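Local coordinates for aerobactin synthase IucA (Klebsiella pneumoniae subsp. pneumoniae, PDB 5JM8), which probably catalyses, as an NIS synthetase, the ATP-dependent coupling of citrate to acetylated hydroxylysine during biosynthesis of the siderophore aerobactin, at residues T203-E208 and A257-T262; S265-C270 and M276-L281. All coordinates share one frame; numbering follows the deposited sequence.

Interaction 1. Residues T203-E208 and A257-T262; sequences TRFAAE and APWLPT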
# COMPACT_ATOMS: atom_id res chain seq x y z
N THR A 203 -4.15 -18.56 -21.84
CA THR A 203 -5.04 -18.86 -20.73
C THR A 203 -4.64 -18.05 -19.51
O THR A 203 -5.48 -17.39 -18.89
CB THR A 203 -5.02 -20.36 -20.37
OG1 THR A 203 -5.50 -21.13 -21.48
CG2 THR A 203 -5.89 -20.64 -19.17
N ARG A 204 -3.36 -18.11 -19.16
CA ARG A 204 -2.84 -17.35 -18.03
C ARG A 204 -3.01 -15.86 -18.25
O ARG A 204 -3.49 -15.14 -17.38
CB ARG A 204 -1.36 -17.66 -17.79
CG ARG A 204 -0.82 -17.12 -16.47
CD ARG A 204 0.69 -17.30 -16.35
NE ARG A 204 1.43 -16.39 -17.21
CZ ARG A 204 2.75 -16.41 -17.36
NH1 ARG A 204 3.35 -15.54 -18.16
NH2 ARG A 204 3.48 -17.32 -16.72
N PHE A 205 -2.60 -15.40 -19.43
CA PHE A 205 -2.65 -13.98 -19.77
C PHE A 205 -4.08 -13.45 -19.72
O PHE A 205 -4.33 -12.39 -19.15
CB PHE A 205 -2.04 -13.74 -21.16
CG PHE A 205 -1.94 -12.29 -21.54
CD1 PHE A 205 -0.83 -11.55 -21.20
CD2 PHE A 205 -2.96 -11.68 -22.25
CE1 PHE A 205 -0.73 -10.21 -21.55
CE2 PHE A 205 -2.87 -10.35 -22.60
CZ PHE A 205 -1.76 -9.61 -22.25
N ALA A 206 -5.00 -14.20 -20.31
CA ALA A 206 -6.40 -13.81 -20.32
C ALA A 206 -6.99 -13.85 -18.92
O ALA A 206 -7.86 -13.04 -18.57
CB ALA A 206 -7.19 -14.71 -21.25
N ALA A 207 -6.52 -14.79 -18.11
CA ALA A 207 -7.04 -14.98 -16.76
C ALA A 207 -6.66 -13.84 -15.84
O ALA A 207 -7.47 -13.38 -15.03
CB ALA A 207 -6.55 -16.30 -16.20
N GLU A 208 -5.42 -13.37 -15.95
CA GLU A 208 -4.92 -12.35 -15.04
C GLU A 208 -5.12 -10.93 -15.58
O GLU A 208 -4.74 -9.96 -14.91
CB GLU A 208 -3.43 -12.59 -14.73
CG GLU A 208 -2.49 -12.38 -15.90
CD GLU A 208 -1.06 -12.75 -15.56
OE1 GLU A 208 -0.83 -13.32 -14.47
OE2 GLU A 208 -0.15 -12.47 -16.38
N ALA A 257 -8.01 -5.40 -17.33
CA ALA A 257 -7.11 -4.50 -16.63
C ALA A 257 -6.64 -3.36 -17.53
O ALA A 257 -6.64 -3.49 -18.75
CB ALA A 257 -5.92 -5.27 -16.10
N PRO A 258 -6.24 -2.23 -16.92
CA PRO A 258 -5.75 -1.08 -17.70
C PRO A 258 -4.32 -1.27 -18.18
O PRO A 258 -3.48 -1.75 -17.42
CB PRO A 258 -5.84 0.07 -16.70
CG PRO A 258 -5.64 -0.58 -15.38
CD PRO A 258 -6.27 -1.94 -15.48
N TRP A 259 -4.06 -0.89 -19.42
CA TRP A 259 -2.72 -1.00 -20.00
C TRP A 259 -2.18 0.38 -20.38
O TRP A 259 -2.93 1.24 -20.85
CB TRP A 259 -2.74 -1.90 -21.23
CG TRP A 259 -2.94 -3.33 -20.88
CD1 TRP A 259 -4.11 -3.95 -20.58
CD2 TRP A 259 -1.92 -4.33 -20.78
NE1 TRP A 259 -3.89 -5.28 -20.30
CE2 TRP A 259 -2.55 -5.53 -20.42
CE3 TRP A 259 -0.53 -4.32 -20.95
CZ2 TRP A 259 -1.84 -6.72 -20.24
CZ3 TRP A 259 0.17 -5.49 -20.77
CH2 TRP A 259 -0.48 -6.67 -20.42
N LEU A 260 -0.88 0.56 -20.19
CA LEU A 260 -0.22 1.83 -20.47
C LEU A 260 0.69 1.73 -21.69
O LEU A 260 1.61 0.92 -21.69
CB LEU A 260 0.60 2.28 -19.26
CG LEU A 260 -0.11 2.95 -18.08
CD1 LEU A 260 -1.08 2.01 -17.39
CD2 LEU A 260 0.93 3.47 -17.10
N PRO A 261 0.43 2.53 -22.73
CA PRO A 261 1.43 2.56 -23.80
C PRO A 261 2.76 3.13 -23.31
O PRO A 261 2.77 4.16 -22.63
CB PRO A 261 0.80 3.46 -24.87
CG PRO A 261 -0.29 4.21 -24.17
CD PRO A 261 -0.77 3.31 -23.09
N THR A 262 3.86 2.45 -23.62
CA THR A 262 5.18 2.88 -23.16
C THR A 262 5.84 3.78 -24.20
O THR A 262 5.20 4.17 -25.18
CB THR A 262 6.09 1.67 -22.87
OG1 THR A 262 6.38 0.97 -24.09
CG2 THR A 262 5.41 0.72 -21.89
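F205, in the second half of helix 198-209, and W259, on strand 258-261, reach toward each other from opposite directions and make the contact by themselves. Their rings meet rim to rim, neither lying over the face of the other. F205 CZ comes within 3.5 Å of W259 CZ2, while F205 CE1 lies 3.7 Å from W259 CH2. Two neighbouring ring carbons on each side therefore do the touching, and the pyrrole half of the indole stands farther back. The ring planes are inclined at 33°, and the centroid of the F205 ring lies 5.6 Å from that of the six-membered W259 ring. This is neither an offset stack nor a T-shaped pair, so the contact is plain van der Waals packing between two buried rings.

The torsions explain the reach. With CG trans to its backbone N (chi1 -175°), F205 throws its ring well clear of the helix; W259, with CG trans to the carbonyl carbon (chi1 -71°), brings the benzo half of its indole (CZ2 and CH2) forward to meet it.

In fold terms this is helix-on-sheet packing inside the IucA/IucC family region: strand 258-261 belongs to an antiparallel sheet, and both rings also touch L179 and I277, which places the pair in a shared hydrophobic core.

Polar ties surround the rings. A backbone hydrogen bond between A257 and N209 joins the start of the strand segment to the end of the helix. R204 forms a salt bridge with D275, and E208 accepts a hydrogen bond from the backbone N of R274. T203 and A207 pack on their counterparts in the second subunit.

Interaction 2. Residues S265-C270 and M276-L281; sequences SRSLYC and MIKFSL. With ATP (adenosine-5'-triphosphate), chain I.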
# COMPACT_ATOMS: atom_id res chain seq x y z
N SER A 265 5.17 3.03 -27.67
CA SER A 265 3.75 3.03 -28.05
C SER A 265 3.18 1.63 -28.29
O SER A 265 2.14 1.29 -27.73
CB SER A 265 3.53 3.89 -29.29
OG SER A 265 3.90 5.24 -29.06
N ARG A 266 3.84 0.83 -29.12
CA ARG A 266 3.31 -0.49 -29.46
C ARG A 266 3.50 -1.48 -28.32
O ARG A 266 2.88 -2.55 -28.32
CB ARG A 266 3.97 -1.04 -30.73
CG ARG A 266 5.48 -1.24 -30.67
CD ARG A 266 5.93 -2.07 -31.86
NE ARG A 266 7.37 -2.05 -32.09
CZ ARG A 266 7.96 -2.68 -33.10
NH1 ARG A 266 9.28 -2.61 -33.25
NH2 ARG A 266 7.24 -3.38 -33.97
N SER A 267 4.35 -1.14 -27.36
CA SER A 267 4.55 -1.97 -26.19
C SER A 267 3.74 -1.42 -25.03
O SER A 267 3.87 -0.25 -24.66
CB SER A 267 6.03 -2.04 -25.82
OG SER A 267 6.76 -2.70 -26.84
N LEU A 268 2.89 -2.28 -24.46
CA LEU A 268 2.00 -1.90 -23.38
C LEU A 268 2.46 -2.48 -22.04
O LEU A 268 3.10 -3.53 -21.99
CB LEU A 268 0.58 -2.36 -23.68
CG LEU A 268 -0.26 -1.52 -24.65
CD1 LEU A 268 0.47 -1.26 -25.95
CD2 LEU A 268 -1.60 -2.19 -24.91
N TYR A 269 2.10 -1.79 -20.96
CA TYR A 269 2.45 -2.22 -19.60
C TYR A 269 1.22 -2.28 -18.70
O TYR A 269 0.39 -1.38 -18.71
CB TYR A 269 3.50 -1.27 -19.01
CG TYR A 269 3.72 -1.42 -17.52
CD1 TYR A 269 4.35 -2.55 -17.00
CD2 TYR A 269 3.32 -0.43 -16.64
CE1 TYR A 269 4.56 -2.68 -15.64
CE2 TYR A 269 3.53 -0.55 -15.27
CZ TYR A 269 4.15 -1.68 -14.78
OH TYR A 269 4.35 -1.80 -13.42
N CYS A 270 1.11 -3.37 -17.95
CA CYS A 270 0.08 -3.52 -16.92
C CYS A 270 0.74 -4.02 -15.64
O CYS A 270 1.29 -5.12 -15.61
CB CYS A 270 -1.01 -4.49 -17.39
SG CYS A 270 -2.35 -4.75 -16.20
N MET A 276 4.23 -8.27 -20.21
CA MET A 276 3.97 -7.13 -21.07
C MET A 276 3.61 -7.67 -22.45
O MET A 276 3.85 -8.84 -22.73
CB MET A 276 5.18 -6.19 -21.15
CG MET A 276 5.59 -5.57 -19.84
SD MET A 276 6.86 -4.32 -20.08
CE MET A 276 7.40 -4.03 -18.40
N ILE A 277 3.04 -6.82 -23.30
CA ILE A 277 2.70 -7.24 -24.65
C ILE A 277 3.14 -6.20 -25.67
O ILE A 277 2.94 -5.00 -25.48
CB ILE A 277 1.18 -7.53 -24.76
CG1 ILE A 277 0.86 -8.17 -26.11
CG2 ILE A 277 0.37 -6.26 -24.52
CD1 ILE A 277 -0.43 -8.96 -26.10
N LYS A 278 3.77 -6.68 -26.74
CA LYS A 278 4.30 -5.83 -27.80
C LYS A 278 3.61 -6.17 -29.12
O LYS A 278 3.90 -7.20 -29.73
CB LYS A 278 5.81 -6.02 -27.92
CG LYS A 278 6.46 -5.23 -29.04
CD LYS A 278 7.97 -5.38 -28.99
CE LYS A 278 8.65 -4.65 -30.13
NZ LYS A 278 10.13 -4.70 -30.02
N PHE A 279 2.72 -5.29 -29.55
CA PHE A 279 1.87 -5.56 -30.71
C PHE A 279 2.50 -5.14 -32.03
O PHE A 279 3.29 -4.20 -32.09
CB PHE A 279 0.53 -4.84 -30.57
CG PHE A 279 -0.36 -5.39 -29.49
CD1 PHE A 279 -1.02 -6.60 -29.67
CD2 PHE A 279 -0.56 -4.69 -28.32
CE1 PHE A 279 -1.84 -7.10 -28.68
CE2 PHE A 279 -1.38 -5.19 -27.33
CZ PHE A 279 -2.02 -6.39 -27.51
N SER A 280 2.14 -5.86 -33.09
CA SER A 280 2.37 -5.41 -34.45
C SER A 280 1.41 -4.26 -34.71
O SER A 280 0.20 -4.48 -34.84
CB SER A 280 2.16 -6.55 -35.45
OG SER A 280 2.47 -6.14 -36.77
N LEU A 281 1.93 -3.04 -34.76
CA LEU A 281 1.10 -1.84 -34.84
C LEU A 281 1.38 -1.06 -36.12
O LEU A 281 2.48 -0.53 -36.31
CB LEU A 281 1.34 -0.96 -33.61
CG LEU A 281 0.50 0.32 -33.45
CD1 LEU A 281 -0.98 -0.01 -33.35
CD2 LEU A 281 0.96 1.10 -32.22
PG ATP I . 10.14 -1.89 -27.51
O1G ATP I . 8.76 -1.89 -26.90
O2G ATP I . 11.21 -1.38 -26.58
O3G ATP I . 10.50 -3.19 -28.19
PB ATP I . 10.61 -0.85 -30.18
O1B ATP I . 9.66 -0.06 -31.05
O2B ATP I . 10.94 -2.28 -30.54
O3B ATP I . 10.08 -0.75 -28.65
PA ATP I . 12.82 0.61 -31.27
O1A ATP I . 12.52 -0.19 -32.51
O2A ATP I . 14.25 0.75 -30.80
O3A ATP I . 11.98 -0.01 -30.04
O5' ATP I . 12.21 2.09 -31.39
C5' ATP I . 12.39 2.98 -30.29
C4' ATP I . 11.24 3.96 -30.17
O4' ATP I . 11.52 4.85 -29.09
C3' ATP I . 11.04 4.82 -31.41
O3' ATP I . 9.66 4.79 -31.80
C2' ATP I . 11.47 6.22 -31.02
O2' ATP I . 10.57 7.21 -31.52
C1' ATP I . 11.47 6.21 -29.51
N9 ATP I . 12.63 6.94 -28.95
C8 ATP I . 12.53 8.01 -28.14
N7 ATP I . 13.75 8.47 -27.79
C5 ATP I . 14.66 7.68 -28.39
C6 ATP I . 16.14 7.61 -28.43
N6 ATP I . 16.87 8.51 -27.74
N1 ATP I . 16.70 6.63 -29.18
C2 ATP I . 15.96 5.73 -29.86
N3 ATP I . 14.61 5.74 -29.86
C4 ATP I . 13.92 6.67 -29.15
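The beta-phosphate oxygen O2B of ATP is gripped by two cationic side chains: K278 NZ donates to it at 2.6 Å, and R266 NH1 at 3.2 Å. R266 NE also binds ATP O1B, at 3.2 Å and with an N-H...O angle of 150°. K278 NZ is modelled very close to the gamma-phosphate oxygen O3G, a separation too short to weigh. The phosphates probably balance the two charges. K278 extends fully from its CG, trans to the backbone N (chi1 177°), and its CE lies over one face of the R266 guanidinium, 3.5 Å from R266 NE. The strands beneath form an antiparallel beta hairpin: L268 N donates to I277 O at 2.9 Å, nearly straight, and F279 N to R266 O at 3.0 Å. S267 and K278 point to the nucleotide face, L268 and I277 to the other. There L268 CD2 meets the edge of the F279 ring, 3.9 Å from CE2.

K278 also forms a salt bridge with D447, a residue of the magnesium site. On its other side strand 275-284 pairs antiparallel with strand 345-350, while strand 177-185 packs against L268 and F279.

Interactions 1 and 2 lie in series, their centres 10 Å apart, and meet in one sheet where strands 258-261 and 267-269 are neighbours. Probable hydrogen bonds join them, L260 N to Y269 O at 2.7 Å and T262 OG1 to S267 O at 2.9 Å. W259 bridges the two contacts, packing on L268 and I277 as well as on F205. The side chains of L268 and I277 leave the sheet on the face turned from the nucleotide, K278 on the other, its side chain about 6 Å from the magnesium ion. The W259 side chain remains about 11 Å from ATP, so interaction 1 belongs to the core behind the pocket, interaction 2 to its phosphate-binding wall.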